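Local structure of CBS domain-containing protein (Pyrococcus horikoshii, 2YZI) at the interface of chains A and B. The protein is of unknown function but carries two CBS domains, modules that in many proteins pair up and bind adenosine-containing ligands in a regulatory role. Sequence-based numbering; all coordinates share one arbitrary frame. Chains: chain A/B, Hypothetical protein PH0107.

Contact 1: the interface of chains A and B. Residues chain A 63-64, 67-70; chain B 27, 64, 70.
B:Tyr70 lies across A:Ile64, at the end of helix 56-64 of chain A, and A:Leu68 in the loop that follows, a good example of an aromatic side chain used as a bridge between two copies of one protein. CG is anti to the carbonyl carbon (chi1 -62°), and the ring leaves CB pointing into chain A. CD2 meets the backbone of A:Ile64, 3.3 Å from its carbonyl O and 3.6 Å from its CA. Further along the same edge, CE2 approaches two backbone carbonyls: A:Val63 O, in plane at the ring edge, and A:Leu68 O. One face of the ring is capped by the methyl CD1 of A:Ile64, 4.1 Å above its centre. Along the opposite edge, CE1 meets CD2 of A:Tyr70 at 3.8 Å, at the edge of that ring and in its plane. At the tip, the phenol OH of B:Tyr70 lies 3.0 Å from the backbone N of A:Tyr70, a donor. The same B:Tyr70 OH lies 3.1 Å from the carbonyl O of A:Leu68, an acceptor, and two hydrogen bonds would fix its rotation. A:Tyr70 turns its CG differently (chi1 51°) and is not an exact copy of B:Tyr70. Beside them the CD1 methyls of A:Ile64 and B:Ile64 meet at 3.5 Å, the side chains crossing obliquely. The patch ties the end of helix 56-64 of chain A and the loop after it to B:Tyr70, closing this end of the deposited dimer.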
loop_
_atom_site.group_PDB
_atom_site.type_symbol
_atom_site.label_atom_id
_atom_site.label_comp_id
_atom_site.label_asym_id
_atom_site.label_seq_id
_atom_site.Cartn_x
_atom_site.Cartn_y
_atom_site.Cartn_z
ATOM N N VAL A 63 9.363 -13.564 -2.104
ATOM C CA VAL A 63 9.240 -14.793 -1.327
ATOM C C VAL A 63 8.067 -15.636 -1.814
ATOM O O VAL A 63 8.235 -16.801 -2.177
ATOM C CB VAL A 63 9.056 -14.476 0.179
ATOM C CG1 VAL A 63 8.908 -15.761 0.983
ATOM C CG2 VAL A 63 10.248 -13.683 0.683
ATOM N N ILE A 64 6.881 -15.040 -1.833
ATOM C CA ILE A 64 5.677 -15.733 -2.267
ATOM C C ILE A 64 5.737 -16.254 -3.709
ATOM O O ILE A 64 5.580 -17.453 -3.946
ATOM C CB ILE A 64 4.438 -14.816 -2.132
ATOM C CG1 ILE A 64 4.209 -14.442 -0.661
ATOM C CG2 ILE A 64 3.212 -15.513 -2.713
ATOM C CD1 ILE A 64 3.650 -15.560 0.190
ATOM N N GLY A 67 8.713 -18.837 -4.458
ATOM C CA GLY A 67 8.627 -20.093 -3.735
ATOM C C GLY A 67 9.514 -20.223 -2.512
ATOM O O GLY A 67 9.302 -21.115 -1.692
ATOM N N LEU A 68 10.504 -19.344 -2.390
ATOM C CA LEU A 68 11.427 -19.372 -1.257
ATOM C C LEU A 68 10.708 -19.621 0.061
ATOM O O LEU A 68 9.554 -19.239 0.230
ATOM C CB LEU A 68 12.202 -18.053 -1.164
ATOM C CG LEU A 68 13.316 -17.774 -2.184
ATOM C CD1 LEU A 68 14.358 -18.879 -2.110
ATOM C CD2 LEU A 68 12.745 -17.681 -3.581
ATOM N N PRO A 69 11.385 -20.283 1.013
ATOM C CA PRO A 69 10.769 -20.560 2.311
ATOM C C PRO A 69 10.619 -19.279 3.114
ATOM O O PRO A 69 11.508 -18.428 3.119
ATOM C CB PRO A 69 11.739 -21.549 2.949
ATOM C CG PRO A 69 13.054 -21.126 2.394
ATOM C CD PRO A 69 12.733 -20.868 0.937
ATOM N N TYR A 70 9.487 -19.155 3.791
ATOM C CA TYR A 70 9.166 -17.983 4.592
ATOM C C TYR A 70 10.060 -17.770 5.813
ATOM O O TYR A 70 9.842 -16.835 6.581
ATOM C CB TYR A 70 7.703 -18.068 5.032
ATOM C CG TYR A 70 7.352 -19.387 5.677
ATOM C CD1 TYR A 70 7.920 -19.757 6.896
ATOM C CD2 TYR A 70 6.484 -20.282 5.055
ATOM C CE1 TYR A 70 7.637 -20.988 7.482
ATOM C CE2 TYR A 70 6.194 -21.521 5.632
ATOM C CZ TYR A 70 6.775 -21.866 6.846
ATOM O OH TYR A 70 6.502 -23.085 7.427
ATOM N N GLN B 27 -0.119 -17.952 -4.545
ATOM C CA GLN B 27 1.088 -17.676 -5.311
ATOM C C GLN B 27 0.762 -17.039 -6.661
ATOM O O GLN B 27 1.415 -16.084 -7.073
ATOM C CB GLN B 27 1.889 -18.956 -5.518
ATOM C CG GLN B 27 3.373 -18.698 -5.694
ATOM C CD GLN B 27 4.159 -19.953 -6.019
ATOM O OE1 GLN B 27 4.062 -20.961 -5.319
ATOM N NE2 GLN B 27 4.951 -19.893 -7.082
ATOM N N ILE B 64 2.022 -15.929 5.289
ATOM C CA ILE B 64 3.405 -15.868 5.756
ATOM C C ILE B 64 3.594 -16.120 7.246
ATOM O O ILE B 64 4.440 -16.923 7.629
ATOM C CB ILE B 64 4.064 -14.506 5.445
ATOM C CG1 ILE B 64 4.226 -14.321 3.935
ATOM C CG2 ILE B 64 5.436 -14.429 6.135
ATOM C CD1 ILE B 64 5.256 -15.237 3.318
ATOM N N TYR B 70 2.131 -21.863 -0.112
ATOM C CA TYR B 70 1.916 -20.768 -1.050
ATOM C C TYR B 70 0.961 -21.212 -2.146
ATOM O O TYR B 70 0.549 -20.410 -2.985
ATOM C CB TYR B 70 3.248 -20.343 -1.676
ATOM C CG TYR B 70 4.264 -19.820 -0.684
ATOM C CD1 TYR B 70 4.105 -20.028 0.687
ATOM C CD2 TYR B 70 5.402 -19.146 -1.117
ATOM C CE1 TYR B 70 5.052 -19.584 1.602
ATOM C CE2 TYR B 70 6.360 -18.699 -0.213
ATOM C CZ TYR B 70 6.179 -18.921 1.147
ATOM O OH TYR B 70 7.128 -18.494 2.051
#

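Contact 2: the interface of chains A and B. Residues chain A 3, 95, 120, 123, 127; chain B 120-121, 123-124, 127.
The hydroxyl OG of B:Ser127, which touches A:Leu95 CD1 at 3.8 Å, is turned back onto its own helix: it donates to the carbonyl O of B:Leu124 at 2.5 Å, with a weaker bond to B:Leu123 O. The closer bond comes in at a C=O...donor angle of 112°, tilted 30° from the carbonyl plane. A chi1 of 64° sets OG between the backbone N and the carbonyl carbon, within reach of the preceding turn. A:Ser127 follows the other route, OG donating to A:Leu123 O at 2.7 Å from above the carbonyl plane. With their hydroxyl donors used inside each helix, the serines can border an apolar seam, and no polar bond crosses it. The leucines carry the contact. A:Leu123 and B:Leu123 reach toward each other tip to tip, CG of the first 3.7 Å from CD2 of the second. Nearer the helix start, A:Leu120 and B:Leu120 meet CB to CB at 3.7 Å. The CD2 branch of A:Leu120 lies 3.9 Å from CB of B:Leu124, the two side chains crossing at about a right angle. B:Leu124 also sends CD1 past A:Leu95, meeting its CD2 at 3.8 Å as the side chains run in opposite directions. The seam thus joins the last helices of the two chains, 120-128 in chain A and 120-127 in chain B, with helix 91-101 of chain A packing alongside within the second CBS region.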
loop_
_atom_site.group_PDB
_atom_site.type_symbol
_atom_site.label_atom_id
_atom_site.label_comp_id
_atom_site.label_asym_id
_atom_site.label_seq_id
_atom_site.Cartn_x
_atom_site.Cartn_y
_atom_site.Cartn_z
HETATM N N MSE A 3 -3.560 20.807 2.419
HETATM C CA MSE A 3 -2.133 20.598 2.784
HETATM C C MSE A 3 -1.262 21.446 1.861
HETATM O O MSE A 3 -1.674 21.803 0.757
HETATM C CB MSE A 3 -1.770 19.110 2.671
HETATM C CG MSE A 3 -1.697 18.554 1.254
HETATM SE SE MSE A 3 -1.858 16.591 1.163
HETATM C CE MSE A 3 -2.931 16.481 -0.449
ATOM N N LEU A 95 6.399 13.806 -3.353
ATOM C CA LEU A 95 5.399 13.173 -4.199
ATOM C C LEU A 95 5.924 12.964 -5.618
ATOM O O LEU A 95 5.615 11.962 -6.252
ATOM C CB LEU A 95 4.117 14.010 -4.215
ATOM C CG LEU A 95 3.484 14.234 -2.839
ATOM C CD1 LEU A 95 2.152 14.922 -3.009
ATOM C CD2 LEU A 95 3.296 12.910 -2.122
ATOM N N LEU A 120 2.023 6.598 1.591
ATOM C CA LEU A 120 0.801 7.140 1.036
ATOM C C LEU A 120 -0.261 7.177 2.120
ATOM O O LEU A 120 -1.238 7.911 2.000
ATOM C CB LEU A 120 0.319 6.304 -0.145
ATOM C CG LEU A 120 1.193 6.331 -1.401
ATOM C CD1 LEU A 120 0.519 5.482 -2.468
ATOM C CD2 LEU A 120 1.394 7.761 -1.909
ATOM N N LEU A 123 0.112 10.277 3.529
ATOM C CA LEU A 123 -0.434 11.231 2.563
ATOM C C LEU A 123 -1.927 11.414 2.837
ATOM O O LEU A 123 -2.430 12.540 2.851
ATOM C CB LEU A 123 -0.231 10.743 1.124
ATOM C CG LEU A 123 -0.911 11.566 0.016
ATOM C CD1 LEU A 123 -0.439 13.016 0.054
ATOM C CD2 LEU A 123 -0.599 10.946 -1.343
ATOM N N SER A 127 -3.815 14.761 3.913
ATOM C CA SER A 127 -4.921 15.215 3.081
ATOM C C SER A 127 -6.101 15.671 3.930
ATOM O O SER A 127 -6.817 16.597 3.560
ATOM C CB SER A 127 -5.388 14.087 2.155
ATOM O OG SER A 127 -4.347 13.684 1.289
ATOM N N LEU B 120 -4.833 4.172 -2.432
ATOM C CA LEU B 120 -3.942 5.236 -1.990
ATOM C C LEU B 120 -3.146 5.731 -3.184
ATOM O O LEU B 120 -2.747 6.893 -3.232
ATOM C CB LEU B 120 -3.005 4.754 -0.880
ATOM C CG LEU B 120 -3.691 4.477 0.464
ATOM C CD1 LEU B 120 -2.652 4.483 1.568
ATOM C CD2 LEU B 120 -4.748 5.536 0.747
ATOM N N SER B 121 -2.927 4.846 -4.155
ATOM C CA SER B 121 -2.207 5.232 -5.368
ATOM C C SER B 121 -3.049 6.259 -6.116
ATOM O O SER B 121 -2.513 7.211 -6.688
ATOM C CB SER B 121 -1.949 4.023 -6.269
ATOM O OG SER B 121 -0.960 3.176 -5.710
ATOM N N LEU B 123 -5.049 8.350 -4.752
ATOM C CA LEU B 123 -4.916 9.570 -3.967
ATOM C C LEU B 123 -3.678 10.327 -4.427
ATOM O O LEU B 123 -3.706 11.545 -4.606
ATOM C CB LEU B 123 -4.772 9.237 -2.485
ATOM C CG LEU B 123 -4.503 10.433 -1.564
ATOM C CD1 LEU B 123 -5.690 11.389 -1.627
ATOM C CD2 LEU B 123 -4.263 9.953 -0.127
ATOM N N LEU B 124 -2.586 9.589 -4.597
ATOM C CA LEU B 124 -1.335 10.164 -5.053
ATOM C C LEU B 124 -1.549 10.809 -6.416
ATOM O O LEU B 124 -1.062 11.915 -6.685
ATOM C CB LEU B 124 -0.263 9.080 -5.166
ATOM C CG LEU B 124 1.089 9.621 -5.641
ATOM C CD1 LEU B 124 1.578 10.665 -4.622
ATOM C CD2 LEU B 124 2.104 8.486 -5.810
ATOM N N SER B 127 -3.465 13.999 -5.965
ATOM C CA SER B 127 -2.617 15.011 -5.345
ATOM C C SER B 127 -1.649 15.620 -6.352
ATOM O O SER B 127 -1.142 16.716 -6.144
ATOM C CB SER B 127 -1.823 14.406 -4.190
ATOM O OG SER B 127 -0.937 13.411 -4.659
#

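Contact 3: the interface of chains A and B. Residues chain A 56-57, 60-61, 64-65; chain B 30, 34, 56, 59-60.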
loop_
_atom_site.group_PDB
_atom_site.type_symbol
_atom_site.label_atom_id
_atom_site.label_comp_id
_atom_site.label_asym_id
_atom_site.label_seq_id
_atom_site.Cartn_x
_atom_site.Cartn_y
_atom_site.Cartn_z
ATOM N N LYS A 56 5.692 -5.019 2.919
ATOM C CA LYS A 56 4.889 -6.220 2.837
ATOM C C LYS A 56 4.867 -6.628 1.377
ATOM O O LYS A 56 4.988 -7.813 1.039
ATOM C CB LYS A 56 3.471 -5.938 3.312
ATOM C CG LYS A 56 3.338 -5.691 4.803
ATOM C CD LYS A 56 1.875 -5.523 5.170
ATOM C CE LYS A 56 1.660 -5.399 6.669
ATOM N NZ LYS A 56 0.296 -4.859 6.948
ATOM N N SER A 57 4.728 -5.627 0.514
ATOM C CA SER A 57 4.690 -5.856 -0.916
ATOM C C SER A 57 5.961 -6.579 -1.374
ATOM O O SER A 57 5.883 -7.547 -2.123
ATOM C CB SER A 57 4.529 -4.519 -1.654
ATOM O OG SER A 57 4.417 -4.697 -3.052
ATOM N N ILE A 60 6.091 -10.352 -0.677
ATOM C CA ILE A 60 5.294 -11.098 -1.639
ATOM C C ILE A 60 6.051 -11.301 -2.941
ATOM O O ILE A 60 6.124 -12.411 -3.468
ATOM C CB ILE A 60 4.000 -10.343 -1.945
ATOM C CG1 ILE A 60 3.161 -10.232 -0.677
ATOM C CG2 ILE A 60 3.237 -11.040 -3.052
ATOM C CD1 ILE A 60 2.054 -9.245 -0.785
ATOM N N ARG A 61 6.611 -10.210 -3.450
ATOM C CA ARG A 61 7.355 -10.210 -4.702
ATOM C C ARG A 61 8.650 -11.030 -4.714
ATOM O O ARG A 61 9.056 -11.519 -5.765
ATOM C CB ARG A 61 7.661 -8.766 -5.105
ATOM C CG ARG A 61 8.411 -8.623 -6.414
ATOM C CD ARG A 61 8.366 -7.191 -6.923
ATOM N NE ARG A 61 8.938 -6.243 -5.969
ATOM C CZ ARG A 61 10.206 -6.251 -5.569
ATOM N NH1 ARG A 61 11.048 -7.161 -6.039
ATOM N NH2 ARG A 61 10.636 -5.343 -4.704
ATOM N N ILE A 64 6.881 -15.040 -1.833
ATOM C CA ILE A 64 5.677 -15.733 -2.267
ATOM C C ILE A 64 5.737 -16.254 -3.709
ATOM O O ILE A 64 5.580 -17.453 -3.946
ATOM C CB ILE A 64 4.438 -14.816 -2.132
ATOM C CG1 ILE A 64 4.209 -14.442 -0.661
ATOM C CG2 ILE A 64 3.212 -15.513 -2.713
ATOM C CD1 ILE A 64 3.650 -15.560 0.190
ATOM N N VAL A 65 5.958 -15.357 -4.667
ATOM C CA VAL A 65 5.997 -15.751 -6.073
ATOM C C VAL A 65 7.153 -16.649 -6.510
ATOM O O VAL A 65 7.002 -17.432 -7.442
ATOM C CB VAL A 65 5.960 -14.516 -7.015
ATOM C CG1 VAL A 65 4.593 -13.865 -6.971
ATOM C CG2 VAL A 65 7.014 -13.524 -6.614
ATOM N N SER B 30 -0.616 -13.563 -6.219
ATOM C CA SER B 30 0.498 -12.670 -5.906
ATOM C C SER B 30 1.207 -12.189 -7.170
ATOM O O SER B 30 1.549 -11.014 -7.287
ATOM C CB SER B 30 1.519 -13.363 -4.994
ATOM O OG SER B 30 1.031 -13.490 -3.671
HETATM N N MSE B 34 1.500 -8.307 -8.772
HETATM C CA MSE B 34 2.756 -7.635 -9.072
HETATM C C MSE B 34 2.793 -7.242 -10.545
HETATM O O MSE B 34 3.359 -6.214 -10.896
HETATM C CB MSE B 34 3.945 -8.544 -8.738
HETATM C CG MSE B 34 4.015 -8.960 -7.273
HETATM SE SE MSE B 34 4.097 -7.425 -6.082
HETATM C CE MSE B 34 4.394 -8.299 -4.392
ATOM N N LYS B 56 -2.705 -7.503 -0.106
ATOM C CA LYS B 56 -1.370 -8.063 0.014
ATOM C C LYS B 56 -1.129 -8.279 1.503
ATOM O O LYS B 56 -0.495 -9.251 1.919
ATOM C CB LYS B 56 -0.339 -7.086 -0.558
ATOM C CG LYS B 56 -0.347 -6.975 -2.081
ATOM C CD LYS B 56 0.693 -5.972 -2.578
ATOM C CE LYS B 56 0.733 -5.900 -4.107
ATOM N NZ LYS B 56 1.706 -4.887 -4.632
ATOM N N ILE B 59 -2.423 -11.448 2.742
ATOM C CA ILE B 59 -1.500 -12.504 2.347
ATOM C C ILE B 59 -0.349 -12.635 3.341
ATOM O O ILE B 59 0.082 -13.744 3.641
ATOM C CB ILE B 59 -0.947 -12.238 0.932
ATOM C CG1 ILE B 59 -2.061 -12.463 -0.090
ATOM C CG2 ILE B 59 0.248 -13.135 0.643
ATOM C CD1 ILE B 59 -1.751 -11.958 -1.473
ATOM N N ILE B 60 0.138 -11.511 3.865
ATOM C CA ILE B 60 1.236 -11.559 4.827
ATOM C C ILE B 60 0.753 -12.122 6.168
ATOM O O ILE B 60 1.370 -13.023 6.730
ATOM C CB ILE B 60 1.860 -10.152 5.070
ATOM C CG1 ILE B 60 2.523 -9.619 3.797
ATOM C CG2 ILE B 60 2.912 -10.236 6.168
ATOM C CD1 ILE B 60 3.777 -10.370 3.398
#
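A:Ser57, A:Ile60 and A:Arg61 keep helical backbone torsions through helix 56-64 and present their side chains to helices 26-35 and 56-64 of chain B. B:Lys56 stretches out fully beyond CG, and its terminal amino group NZ donates a hydrogen bond to the hydroxyl OG of A:Ser57 at 3.1 Å. That OG is anti to the backbone N (chi1 -177°), which points it at the lysine tip. The aliphatic stem of B:Lys56 meets A:Ile60 at about a right angle, with the methyl CD1 of A:Ile60 3.5 Å from the lysine CG. The selenomethionine B:Met34, bent at chi2 (-58°), leans its methyl CE against CB and CG2 of A:Ile60, 3.3 Å from CG2, and against CB of A:Arg61 at 3.4 Å. The packing here is tight, and the still shorter approach of CE to A:Ser57 O is doubtful. B:Ser30 packs beside it, its CB lying 3.5 Å from A:Ile60 CG2 and 3.7 Å from A:Val65 CG1. In the reciprocal direction, B:Ile60 CG1 packs 3.8 Å from A:Lys56 CB. Together these groups form a largely apolar helix-to-helix core, edged by the lysine-serine hydrogen bond, that joins the first CBS regions of the two chains in the deposited dimer.

Contact 1 and contact 3 are neighbours, their C-alpha centres about 8 Å apart, and they share A:Ile64; helix 56-64 of both chains and helix 26-35 of chain B contribute to both, so they are best read as one continuous surface at this end of the dimer. Contact 2 stands apart, its C-alpha centre about 22 Å from that of contact 3 and about 31 Å from that of contact 1, and is built mainly from helices of the second CBS region. The chains thus meet at both ends of the tandem, largely through helices, consistent with CBS-pair dimers, although the structure alone does not show that this dimer forms in solution.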